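Racemase (Pseudovibrio sp. JE062, PDB 3MKC) is an enolase-superfamily protein of the mandelate racemase/muconate lactonizing enzyme family, joining an enolase-type N-terminal domain to a TIM-barrel-like C-terminal domain. Local coordinates at residues D244-H249 with I276-V281; E271-I276 with T301-A306; H282-D287 with V309-H314; E296-T301 with F330-A335. All coordinates share one frame; numbering follows the deposited sequence.

Interaction 1: residues D244-H249 with I276-V281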
loop_
_atom_site.group_PDB
_atom_site.type_symbol
_atom_site.label_atom_id
_atom_site.label_comp_id
_atom_site.label_asym_id
_atom_site.label_seq_id
_atom_site.Cartn_x
_atom_site.Cartn_y
_atom_site.Cartn_z
ATOM N N ASP A 244 -4.993 17.399 3.249
ATOM C CA ASP A 244 -5.192 17.967 4.590
ATOM C C ASP A 244 -6.631 18.430 4.794
ATOM O O ASP A 244 -7.063 18.669 5.924
ATOM C CB ASP A 244 -4.292 19.192 4.824
ATOM C CG ASP A 244 -2.818 18.846 4.886
ATOM O OD1 ASP A 244 -2.443 17.972 5.694
ATOM O OD2 ASP A 244 -2.035 19.473 4.137
ATOM N N ASP A 245 -7.362 18.570 3.695
ATOM C CA ASP A 245 -8.736 19.052 3.717
ATOM C C ASP A 245 -9.749 17.984 4.114
ATOM O O ASP A 245 -10.620 17.626 3.331
ATOM C CB ASP A 245 -9.068 19.631 2.331
ATOM C CG ASP A 245 -10.404 20.353 2.285
ATOM O OD1 ASP A 245 -10.978 20.650 3.361
ATOM O OD2 ASP A 245 -10.866 20.637 1.148
ATOM N N LEU A 246 -9.638 17.476 5.333
ATOM C CA LEU A 246 -10.575 16.459 5.779
ATOM C C LEU A 246 -12.013 16.951 5.782
ATOM O O LEU A 246 -12.912 16.230 5.353
ATOM C CB LEU A 246 -10.199 15.948 7.170
ATOM C CG LEU A 246 -9.281 14.721 7.104
ATOM C CD1 LEU A 246 -7.985 15.078 6.398
ATOM C CD2 LEU A 246 -9.007 14.210 8.506
ATOM N N SER A 247 -12.238 18.172 6.262
ATOM C CA SER A 247 -13.594 18.702 6.291
ATOM C C SER A 247 -14.169 18.782 4.879
ATOM O O SER A 247 -15.367 18.638 4.689
ATOM C CB SER A 247 -13.627 20.082 6.967
ATOM O OG SER A 247 -12.668 20.964 6.408
ATOM N N GLY A 248 -13.304 19.005 3.893
ATOM C CA GLY A 248 -13.766 19.084 2.520
ATOM C C GLY A 248 -14.251 17.729 2.039
ATOM O O GLY A 248 -15.244 17.628 1.324
ATOM N N HIS A 249 -13.549 16.671 2.426
ATOM C CA HIS A 249 -13.977 15.346 2.022
ATOM C C HIS A 249 -15.357 15.038 2.623
ATOM O O HIS A 249 -16.205 14.426 1.977
ATOM C CB HIS A 249 -12.951 14.297 2.461
ATOM C CG HIS A 249 -11.695 14.309 1.649
ATOM N ND1 HIS A 249 -10.764 15.324 1.725
ATOM C CD2 HIS A 249 -11.217 13.430 0.736
ATOM C CE1 HIS A 249 -9.768 15.072 0.895
ATOM N NE2 HIS A 249 -10.019 13.928 0.281
ATOM N N ILE A 276 -11.669 8.916 9.315
ATOM C CA ILE A 276 -12.955 8.249 9.477
ATOM C C ILE A 276 -14.034 9.157 10.069
ATOM O O ILE A 276 -15.104 9.331 9.484
ATOM C CB ILE A 276 -12.837 7.005 10.387
ATOM C CG1 ILE A 276 -12.072 5.895 9.665
ATOM C CG2 ILE A 276 -14.226 6.515 10.794
ATOM C CD1 ILE A 276 -11.804 4.686 10.544
ATOM N N THR A 277 -13.751 9.736 11.230
ATOM C CA THR A 277 -14.746 10.570 11.903
ATOM C C THR A 277 -14.928 11.983 11.368
ATOM O O THR A 277 -16.051 12.479 11.316
ATOM C CB THR A 277 -14.455 10.666 13.414
ATOM O OG1 THR A 277 -13.213 11.347 13.619
ATOM C CG2 THR A 277 -14.369 9.277 14.026
ATOM N N LYS A 278 -13.842 12.641 10.976
ATOM C CA LYS A 278 -13.941 14.008 10.469
ATOM C C LYS A 278 -14.088 14.031 8.953
ATOM O O LYS A 278 -14.862 14.818 8.402
ATOM C CB LYS A 278 -12.707 14.825 10.868
ATOM C CG LYS A 278 -12.838 16.311 10.553
ATOM C CD LYS A 278 -11.502 17.038 10.667
ATOM C CE LYS A 278 -11.562 18.179 11.670
ATOM N NZ LYS A 278 -11.630 17.695 13.082
ATOM N N GLY A 279 -13.333 13.167 8.283
ATOM C CA GLY A 279 -13.405 13.105 6.837
ATOM C C GLY A 279 -14.640 12.359 6.376
ATOM O O GLY A 279 -15.118 12.575 5.267
ATOM N N LYS A 280 -15.159 11.478 7.230
ATOM C CA LYS A 280 -16.353 10.706 6.896
ATOM C C LYS A 280 -16.156 9.863 5.637
ATOM O O LYS A 280 -17.136 9.427 5.016
ATOM C CB LYS A 280 -17.537 11.651 6.673
ATOM C CG LYS A 280 -17.947 12.449 7.891
ATOM C CD LYS A 280 -19.193 13.271 7.577
ATOM C CE LYS A 280 -19.820 13.864 8.833
ATOM N NZ LYS A 280 -21.197 14.399 8.546
ATOM N N VAL A 281 -14.901 9.625 5.258
ATOM C CA VAL A 281 -14.627 8.857 4.046
ATOM C C VAL A 281 -15.122 7.410 4.073
ATOM O O VAL A 281 -15.266 6.813 5.137
ATOM C CB VAL A 281 -13.108 8.890 3.686
ATOM C CG1 VAL A 281 -12.686 10.324 3.439
ATOM C CG2 VAL A 281 -12.273 8.270 4.791
#
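The first turn of helix 246-255 packs against the turn that leaves helix 268-277, with L246 and H249 facing K278, G279 and V281. At the closest point of the backbones, the CA atoms of L246 and G279 lie 4.5 Å apart. There the CA-H of G279 points at the carbonyl of L246, with G279 CA 3.5 Å from L246 O and an angle of 162° at the hydrogen. Beside it the aliphatic part of K278 lies against L246: CD of K278 is 3.9 Å from CB of L246. CG of K278 is anti to its backbone N (chi1 -171°), and bends farther along the chain lead the ammonium group away from the contact. These two helices follow one another in the TIM-barrel-like domain, with strand 261-262 between them in the chain, so the contact joins two successive helices of the outer layer of the barrel. D245 is the N-cap of helix 246-255, and its OD1 accepts a weak capping bond of 2.9 Å from G248 N. The carbonyl of D245 also fixes the imidazole of H249. ND1 of H249 donates to D245 O over 2.8 Å, nearly straight at 169°, with the oxygen in the ring plane and the donor above the carbonyl plane. D245 O takes the backbone N of H249 as well. H249 CB then rests 3.9 Å from G279 O and 4.1 Å from V281 CG1, while its ring meets W275 edge-to-face. K280, with positive phi, turns the chain out of the helix, and its NZ forms a salt bridge with E254.

Interaction 2: residues E271-I276 with T301-A306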
loop_
_atom_site.group_PDB
_atom_site.type_symbol
_atom_site.label_atom_id
_atom_site.label_comp_id
_atom_site.label_asym_id
_atom_site.label_seq_id
_atom_site.Cartn_x
_atom_site.Cartn_y
_atom_site.Cartn_z
ATOM N N GLU A 271 -4.126 9.240 12.445
ATOM C CA GLU A 271 -4.551 10.053 11.318
ATOM C C GLU A 271 -5.720 9.336 10.669
ATOM O O GLU A 271 -6.677 9.970 10.247
ATOM C CB GLU A 271 -3.416 10.242 10.298
ATOM C CG GLU A 271 -2.329 11.174 10.816
ATOM C CD GLU A 271 -1.344 11.618 9.756
ATOM O OE1 GLU A 271 -1.501 11.242 8.571
ATOM O OE2 GLU A 271 -0.404 12.359 10.118
ATOM N N ALA A 272 -5.641 8.011 10.597
ATOM C CA ALA A 272 -6.727 7.246 9.995
ATOM C C ALA A 272 -8.049 7.486 10.729
ATOM O O ALA A 272 -9.090 7.638 10.104
ATOM C CB ALA A 272 -6.395 5.752 9.994
ATOM N N GLU A 273 -8.004 7.515 12.057
ATOM C CA GLU A 273 -9.218 7.730 12.828
ATOM C C GLU A 273 -9.837 9.079 12.476
ATOM O O GLU A 273 -11.056 9.191 12.369
ATOM C CB GLU A 273 -8.916 7.666 14.330
ATOM C CG GLU A 273 -10.134 7.862 15.225
ATOM C CD GLU A 273 -10.487 9.329 15.424
ATOM O OE1 GLU A 273 -9.559 10.132 15.662
ATOM O OE2 GLU A 273 -11.689 9.678 15.357
ATOM N N GLU A 274 -9.000 10.099 12.288
ATOM C CA GLU A 274 -9.515 11.424 11.953
ATOM C C GLU A 274 -10.148 11.386 10.556
ATOM O O GLU A 274 -11.159 12.039 10.305
ATOM C CB GLU A 274 -8.388 12.468 12.023
ATOM C CG GLU A 274 -8.838 13.886 11.718
ATOM C CD GLU A 274 -7.728 14.917 11.864
ATOM O OE1 GLU A 274 -6.543 14.563 11.667
ATOM O OE2 GLU A 274 -8.046 16.092 12.157
ATOM N N TRP A 275 -9.558 10.623 9.643
ATOM C CA TRP A 275 -10.149 10.519 8.313
ATOM C C TRP A 275 -11.529 9.884 8.420
ATOM O O TRP A 275 -12.452 10.253 7.704
ATOM C CB TRP A 275 -9.291 9.661 7.393
ATOM C CG TRP A 275 -8.197 10.423 6.737
ATOM C CD1 TRP A 275 -6.903 10.523 7.156
ATOM C CD2 TRP A 275 -8.295 11.193 5.534
ATOM N NE1 TRP A 275 -6.186 11.306 6.282
ATOM C CE2 TRP A 275 -7.017 11.730 5.278
ATOM C CE3 TRP A 275 -9.342 11.483 4.646
ATOM C CZ2 TRP A 275 -6.751 12.541 4.167
ATOM C CZ3 TRP A 275 -9.080 12.296 3.539
ATOM C CH2 TRP A 275 -7.794 12.814 3.312
ATOM N N ILE A 276 -11.669 8.916 9.315
ATOM C CA ILE A 276 -12.955 8.249 9.477
ATOM C C ILE A 276 -14.034 9.157 10.069
ATOM O O ILE A 276 -15.104 9.331 9.484
ATOM C CB ILE A 276 -12.837 7.005 10.387
ATOM C CG1 ILE A 276 -12.072 5.895 9.665
ATOM C CG2 ILE A 276 -14.226 6.515 10.794
ATOM C CD1 ILE A 276 -11.804 4.686 10.544
ATOM N N THR A 301 -7.697 -1.318 10.111
ATOM C CA THR A 301 -8.800 -2.003 9.460
ATOM C C THR A 301 -9.906 -2.455 10.410
ATOM O O THR A 301 -11.085 -2.379 10.073
ATOM C CB THR A 301 -8.289 -3.212 8.653
ATOM O OG1 THR A 301 -7.298 -2.765 7.720
ATOM C CG2 THR A 301 -9.435 -3.852 7.873
ATOM N N GLU A 302 -9.534 -2.925 11.595
ATOM C CA GLU A 302 -10.539 -3.381 12.545
ATOM C C GLU A 302 -11.352 -2.182 12.997
ATOM O O GLU A 302 -12.549 -2.298 13.220
ATOM C CB GLU A 302 -9.886 -4.101 13.733
ATOM C CG GLU A 302 -9.150 -5.378 13.299
ATOM C CD GLU A 302 -8.734 -6.290 14.453
ATOM O OE1 GLU A 302 -8.521 -5.803 15.583
ATOM O OE2 GLU A 302 -8.601 -7.508 14.212
HETATM N N MSE A 303 -10.697 -1.029 13.108
HETATM C CA MSE A 303 -11.386 0.204 13.500
HETATM C C MSE A 303 -12.308 0.610 12.353
HETATM O O MSE A 303 -13.453 1.029 12.558
HETATM C CB MSE A 303 -10.370 1.324 13.766
HETATM C CG MSE A 303 -10.989 2.738 13.888
HETATM SE SE MSE A 303 -9.782 4.174 14.338
HETATM C CE MSE A 303 -8.601 3.987 12.888
ATOM N N ALA A 304 -11.788 0.477 11.140
ATOM C CA ALA A 304 -12.542 0.831 9.946
ATOM C C ALA A 304 -13.802 -0.025 9.839
ATOM O O ALA A 304 -14.894 0.490 9.635
ATOM C CB ALA A 304 -11.675 0.645 8.712
ATOM N N THR A 305 -13.645 -1.335 9.984
ATOM C CA THR A 305 -14.794 -2.228 9.896
ATOM C C THR A 305 -15.895 -1.816 10.876
ATOM O O THR A 305 -17.078 -1.796 10.529
ATOM C CB THR A 305 -14.366 -3.668 10.175
ATOM O OG1 THR A 305 -13.504 -4.111 9.118
ATOM C CG2 THR A 305 -15.577 -4.589 10.283
ATOM N N ALA A 306 -15.501 -1.467 12.095
ATOM C CA ALA A 306 -16.476 -1.069 13.108
ATOM C C ALA A 306 -17.206 0.207 12.688
ATOM O O ALA A 306 -18.335 0.446 13.105
ATOM C CB ALA A 306 -15.773 -0.857 14.452
#
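Selenomethionine M303 reaches across to E273 with CG anti to its own backbone N (chi1 167°) and an extended second torsion that carries SE onward; chi3 (58°) then bends CE toward A272. SE sits 3.6 Å from CB of E273 and 3.8 Å from CG of E273, the two side chains crossing at about a right angle. CE packs against the backbone of helix 268-277, 3.7 Å from E273 N, and touches CB of A272 at 4.0 Å. The carboxylate of E273 leads away from this apolar contact, and its OE2 is hydrogen-bonded to T277 OG1. I276 completes the interface from the next turn: its CD1 lies 4.0 Å from M303 CG and 4.0 Å from A304 CA. Side chains bridge the gap between the helices, touching backbone atoms of the other helix in two places, with the segment axes 10.5 Å apart and running nearly parallel, at 14°. Such side-by-side helices are the outer layer of a TIM-barrel-like fold. Beneath them lie the strands of the same domain: W275 and I276 rest on L284 of strand 283-284, and T301 and A304 rest on V311 of strand 310-311.

Interaction 3: residues H282-D287 with V309-H314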
loop_
_atom_site.group_PDB
_atom_site.type_symbol
_atom_site.label_atom_id
_atom_site.label_comp_id
_atom_site.label_asym_id
_atom_site.label_seq_id
_atom_site.Cartn_x
_atom_site.Cartn_y
_atom_site.Cartn_z
ATOM N N HIS A 282 -15.409 6.868 2.891
ATOM C CA HIS A 282 -15.896 5.493 2.770
ATOM C C HIS A 282 -14.765 4.498 2.735
ATOM O O HIS A 282 -14.970 3.321 2.994
ATOM C CB HIS A 282 -16.654 5.256 1.455
ATOM C CG HIS A 282 -17.844 6.130 1.247
ATOM N ND1 HIS A 282 -17.742 7.458 0.893
ATOM C CD2 HIS A 282 -19.169 5.842 1.248
ATOM C CE1 HIS A 282 -18.950 7.948 0.679
ATOM N NE2 HIS A 282 -19.833 6.987 0.886
ATOM N N LEU A 283 -13.577 4.970 2.388
ATOM C CA LEU A 283 -12.456 4.064 2.226
ATOM C C LEU A 283 -11.123 4.721 2.563
ATOM O O LEU A 283 -10.884 5.871 2.202
ATOM C CB LEU A 283 -12.472 3.583 0.769
ATOM C CG LEU A 283 -11.600 2.436 0.269
ATOM C CD1 LEU A 283 -12.287 1.781 -0.935
ATOM C CD2 LEU A 283 -10.220 2.953 -0.096
ATOM N N LEU A 284 -10.266 3.972 3.251
ATOM C CA LEU A 284 -8.942 4.443 3.647
ATOM C C LEU A 284 -7.872 3.770 2.797
ATOM O O LEU A 284 -7.954 2.577 2.515
ATOM C CB LEU A 284 -8.682 4.111 5.113
ATOM C CG LEU A 284 -9.621 4.778 6.122
ATOM C CD1 LEU A 284 -9.377 4.165 7.489
ATOM C CD2 LEU A 284 -9.372 6.289 6.156
ATOM N N GLN A 285 -6.847 4.533 2.426
ATOM C CA GLN A 285 -5.779 4.004 1.594
ATOM C C GLN A 285 -4.392 4.037 2.242
ATOM O O GLN A 285 -3.375 4.082 1.541
ATOM C CB GLN A 285 -5.761 4.754 0.259
ATOM C CG GLN A 285 -7.108 4.679 -0.457
ATOM C CD GLN A 285 -7.147 5.451 -1.762
ATOM O OE1 GLN A 285 -6.769 6.617 -1.819
ATOM N NE2 GLN A 285 -7.622 4.800 -2.819
ATOM N N SER A 286 -4.358 4.011 3.574
ATOM C CA SER A 286 -3.094 4.011 4.311
ATOM C C SER A 286 -2.161 2.966 3.694
ATOM O O SER A 286 -2.555 1.824 3.470
ATOM C CB SER A 286 -3.357 3.695 5.779
ATOM O OG SER A 286 -4.341 4.577 6.296
ATOM N N ASP A 287 -0.918 3.364 3.448
ATOM C CA ASP A 287 0.080 2.509 2.790
ATOM C C ASP A 287 0.897 1.587 3.697
ATOM O O ASP A 287 1.328 1.983 4.772
ATOM C CB ASP A 287 1.031 3.412 1.999
ATOM C CG ASP A 287 1.878 2.656 0.993
ATOM O OD1 ASP A 287 2.362 1.553 1.305
ATOM O OD2 ASP A 287 2.072 3.191 -0.117
ATOM N N VAL A 309 -16.170 1.394 7.194
ATOM C CA VAL A 309 -15.206 1.977 6.276
ATOM C C VAL A 309 -14.324 0.876 5.695
ATOM O O VAL A 309 -13.778 0.060 6.430
ATOM C CB VAL A 309 -14.325 3.005 7.011
ATOM C CG1 VAL A 309 -13.178 3.469 6.127
ATOM C CG2 VAL A 309 -15.183 4.196 7.432
ATOM N N GLN A 310 -14.194 0.863 4.373
ATOM C CA GLN A 310 -13.363 -0.130 3.703
ATOM C C GLN A 310 -11.916 0.309 3.715
ATOM O O GLN A 310 -11.624 1.500 3.807
ATOM C CB GLN A 310 -13.787 -0.286 2.237
ATOM C CG GLN A 310 -15.228 -0.675 2.035
ATOM C CD GLN A 310 -15.506 -1.091 0.598
ATOM O OE1 GLN A 310 -14.880 -0.584 -0.336
ATOM N NE2 GLN A 310 -16.449 -2.003 0.417
ATOM N N VAL A 311 -11.008 -0.656 3.617
ATOM C CA VAL A 311 -9.595 -0.334 3.558
ATOM C C VAL A 311 -8.978 -1.065 2.376
ATOM O O VAL A 311 -9.132 -2.274 2.233
ATOM C CB VAL A 311 -8.839 -0.750 4.826
ATOM C CG1 VAL A 311 -7.359 -0.377 4.690
ATOM C CG2 VAL A 311 -9.445 -0.060 6.045
HETATM N N MSE A 312 -8.315 -0.303 1.517
HETATM C CA MSE A 312 -7.616 -0.840 0.353
HETATM C C MSE A 312 -6.303 -0.087 0.430
HETATM O O MSE A 312 -6.171 1.007 -0.117
HETATM C CB MSE A 312 -8.349 -0.500 -0.943
HETATM C CG MSE A 312 -9.656 -1.263 -1.134
HETATM SE SE MSE A 312 -10.377 -1.075 -2.899
HETATM C CE MSE A 312 -12.019 -1.968 -2.583
ATOM N N PRO A 313 -5.317 -0.657 1.134
ATOM C CA PRO A 313 -4.019 -0.001 1.285
ATOM C C PRO A 313 -3.337 0.384 -0.013
ATOM O O PRO A 313 -3.284 -0.407 -0.958
ATOM C CB PRO A 313 -3.206 -1.019 2.083
ATOM C CG PRO A 313 -4.248 -1.768 2.856
ATOM C CD PRO A 313 -5.319 -1.963 1.817
ATOM N N HIS A 314 -2.823 1.607 -0.053
ATOM C CA HIS A 314 -2.115 2.083 -1.232
ATOM C C HIS A 314 -0.940 1.134 -1.421
ATOM O O HIS A 314 -0.267 0.763 -0.454
ATOM C CB HIS A 314 -1.608 3.501 -1.002
ATOM C CG HIS A 314 -0.709 4.006 -2.087
ATOM N ND1 HIS A 314 -1.156 4.267 -3.365
ATOM C CD2 HIS A 314 0.609 4.309 -2.082
ATOM C CE1 HIS A 314 -0.150 4.711 -4.098
ATOM N NE2 HIS A 314 0.932 4.745 -3.343
HETATM O O HOH W 1 -6.586 1.853 -2.803
#
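Strands 283-284 and 310-311 pair in parallel as the two strands of a beta-alpha-beta unit, with helix 293-306 as the connection, in the TIM-barrel-like domain. The tight part is the buried ladder. L284 N donates to Q310 O at 2.9 Å, and L284 O receives M312 N at 3.1 Å. On the face toward helix 293-306, L284 CG packs on V309 CG1 at 3.8 Å. L284 touches I300 there, and V311 meets T301 and A304. On the opposite face L283 crosses M312, a selenomethionine, at about a right angle, CD1 of L283 lying 4.0 Å from SE of M312, with F236 touching both. Both ends of the pairing are less enclosed. H282 and Q310, at one end, are partly exposed, though H282 O still accepts Q310 N, and Q310 OE1 is hydrogen-bonded to Y235 OH. Toward the other end, partly exposed H314 sends its N to Q285 O at 3.0 Å from well above the carbonyl plane (57°). Here a water takes part: it donates to M312 O at 2.8 Å and accepts a weak bond from Q285 NE2.

Interaction 4: residues E296-T301 with F330-A335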
loop_
_atom_site.group_PDB
_atom_site.type_symbol
_atom_site.label_atom_id
_atom_site.label_comp_id
_atom_site.label_asym_id
_atom_site.label_seq_id
_atom_site.Cartn_x
_atom_site.Cartn_y
_atom_site.Cartn_z
ATOM N N GLU A 296 0.001 -1.876 11.995
ATOM C CA GLU A 296 -0.860 -0.705 12.099
ATOM C C GLU A 296 -2.052 -0.859 11.152
ATOM O O GLU A 296 -3.159 -0.416 11.456
ATOM C CB GLU A 296 -0.078 0.568 11.767
ATOM C CG GLU A 296 -0.829 1.853 12.150
ATOM C CD GLU A 296 -0.921 2.075 13.658
ATOM O OE1 GLU A 296 -0.903 1.087 14.417
ATOM O OE2 GLU A 296 -1.028 3.248 14.080
ATOM N N LEU A 297 -1.837 -1.500 10.006
ATOM C CA LEU A 297 -2.934 -1.697 9.063
ATOM C C LEU A 297 -4.013 -2.593 9.670
ATOM O O LEU A 297 -5.201 -2.462 9.350
ATOM C CB LEU A 297 -2.420 -2.286 7.744
ATOM C CG LEU A 297 -1.876 -1.241 6.765
ATOM C CD1 LEU A 297 -1.252 -1.929 5.568
ATOM C CD2 LEU A 297 -3.002 -0.318 6.306
ATOM N N ARG A 298 -3.607 -3.501 10.548
ATOM C CA ARG A 298 -4.579 -4.372 11.198
ATOM C C ARG A 298 -5.423 -3.546 12.169
ATOM O O ARG A 298 -6.642 -3.692 12.220
ATOM C CB ARG A 298 -3.886 -5.497 11.963
ATOM C CG ARG A 298 -4.863 -6.468 12.592
ATOM C CD ARG A 298 -4.154 -7.534 13.407
ATOM N NE ARG A 298 -5.062 -8.628 13.728
ATOM C CZ ARG A 298 -4.711 -9.728 14.389
ATOM N NH1 ARG A 298 -3.462 -9.890 14.813
ATOM N NH2 ARG A 298 -5.612 -10.676 14.617
ATOM N N ARG A 299 -4.776 -2.684 12.954
ATOM C CA ARG A 299 -5.538 -1.860 13.892
ATOM C C ARG A 299 -6.448 -0.917 13.130
ATOM O O ARG A 299 -7.606 -0.713 13.497
ATOM C CB ARG A 299 -4.606 -1.058 14.802
ATOM C CG ARG A 299 -4.027 -1.899 15.927
ATOM C CD ARG A 299 -3.269 -1.055 16.924
ATOM N NE ARG A 299 -1.977 -0.612 16.411
ATOM C CZ ARG A 299 -0.805 -1.080 16.838
ATOM N NH1 ARG A 299 -0.761 -2.010 17.779
ATOM N NH2 ARG A 299 0.327 -0.601 16.341
ATOM N N ILE A 300 -5.911 -0.349 12.059
ATOM C CA ILE A 300 -6.659 0.575 11.229
ATOM C C ILE A 300 -7.874 -0.094 10.596
ATOM O O ILE A 300 -8.960 0.481 10.554
ATOM C CB ILE A 300 -5.764 1.129 10.116
ATOM C CG1 ILE A 300 -4.703 2.040 10.734
ATOM C CG2 ILE A 300 -6.604 1.846 9.064
ATOM C CD1 ILE A 300 -3.656 2.520 9.742
ATOM N N THR A 301 -7.697 -1.318 10.111
ATOM C CA THR A 301 -8.800 -2.003 9.460
ATOM C C THR A 301 -9.906 -2.455 10.410
ATOM O O THR A 301 -11.085 -2.379 10.073
ATOM C CB THR A 301 -8.289 -3.212 8.653
ATOM O OG1 THR A 301 -7.298 -2.765 7.720
ATOM C CG2 THR A 301 -9.435 -3.852 7.873
ATOM N N PHE A 330 -5.864 -11.405 2.641
ATOM C CA PHE A 330 -6.380 -12.677 3.129
ATOM C C PHE A 330 -6.786 -12.663 4.600
ATOM O O PHE A 330 -7.876 -13.115 4.956
ATOM C CB PHE A 330 -5.349 -13.788 2.913
ATOM C CG PHE A 330 -5.502 -14.503 1.602
ATOM C CD1 PHE A 330 -6.570 -15.374 1.397
ATOM C CD2 PHE A 330 -4.601 -14.283 0.563
ATOM C CE1 PHE A 330 -6.743 -16.017 0.167
ATOM C CE2 PHE A 330 -4.767 -14.920 -0.668
ATOM C CZ PHE A 330 -5.845 -15.789 -0.863
ATOM N N ALA A 331 -5.922 -12.123 5.452
ATOM C CA ALA A 331 -6.192 -12.133 6.887
ATOM C C ALA A 331 -6.805 -10.875 7.489
ATOM O O ALA A 331 -7.506 -10.956 8.496
ATOM C CB ALA A 331 -4.912 -12.459 7.630
ATOM N N VAL A 332 -6.538 -9.731 6.876
ATOM C CA VAL A 332 -7.000 -8.447 7.406
ATOM C C VAL A 332 -8.032 -7.707 6.568
ATOM O O VAL A 332 -8.970 -7.122 7.114
ATOM C CB VAL A 332 -5.795 -7.502 7.607
ATOM C CG1 VAL A 332 -6.219 -6.258 8.375
ATOM C CG2 VAL A 332 -4.675 -8.244 8.333
ATOM N N GLY A 333 -7.847 -7.722 5.249
ATOM C CA GLY A 333 -8.749 -7.028 4.341
ATOM C C GLY A 333 -10.230 -7.136 4.641
ATOM O O GLY A 333 -10.735 -8.212 4.968
ATOM N N ASN A 334 -10.934 -6.012 4.527
ATOM C CA ASN A 334 -12.367 -5.986 4.784
ATOM C C ASN A 334 -13.142 -5.516 3.559
ATOM O O ASN A 334 -14.342 -5.248 3.647
ATOM C CB ASN A 334 -12.686 -5.077 5.980
ATOM C CG ASN A 334 -12.538 -3.596 5.658
ATOM O OD1 ASN A 334 -12.077 -3.221 4.586
ATOM N ND2 ASN A 334 -12.925 -2.748 6.603
ATOM N N ALA A 335 -12.455 -5.433 2.420
ATOM C CA ALA A 335 -13.080 -4.976 1.181
ATOM C C ALA A 335 -12.987 -6.004 0.057
ATOM O O ALA A 335 -12.198 -6.941 0.129
ATOM C CB ALA A 335 -12.442 -3.663 0.740
#
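T301 of helix 293-306 meets V332 and N334 where the chain leaves helix 319-331, so the contact joins two neighbouring helices of the TIM-barrel-like domain. Starting at CB, T301 touches CG1 of V332 at 3.7 Å. One branch, OG1, lies equally close to that methyl but turns back to its own helix, donating to L297 O at 2.7 Å; Y328 OH is a further hydrogen-bond partner. L297 O is thus held by both the backbone N and OG1 of T301, arriving from opposite faces of the carbonyl plane. The other branch, CG2, is anti to the backbone N of T301 and reaches the loop: it is 3.4 Å from V332 O and 3.8 Å from CG of N334. V332 supplies CG1 from the other side, also anti to its own backbone N (chi1 -170°), and this methyl lies over the helix backbone, 3.8 Å from R298 CA. The amide of N334 is held on both atoms: ND2 bonds to T305 OG1 and V309 O, and OD1 bonds to V311 N.

Following the chain, interaction 1 opens at 244-249 and closes at 276-281, a loop that contains strand 261-262 and most of helix 268-277. Interaction 2 starts inside it, at 271-276, and crosses it to close at 301-306; the two share I276. Interaction 3 begins after interaction 1 has closed and ends at 309-314, crossing interaction 2. Interaction 4 opens at 296-301, within the loops of both, and closes beyond them at 330-335, sharing T301 with interaction 2. Together the contacts tie four consecutive helices, 246-255, 268-277, 293-306 and 319-331, to one another and to strands 283-284 and 310-311, which lie beneath.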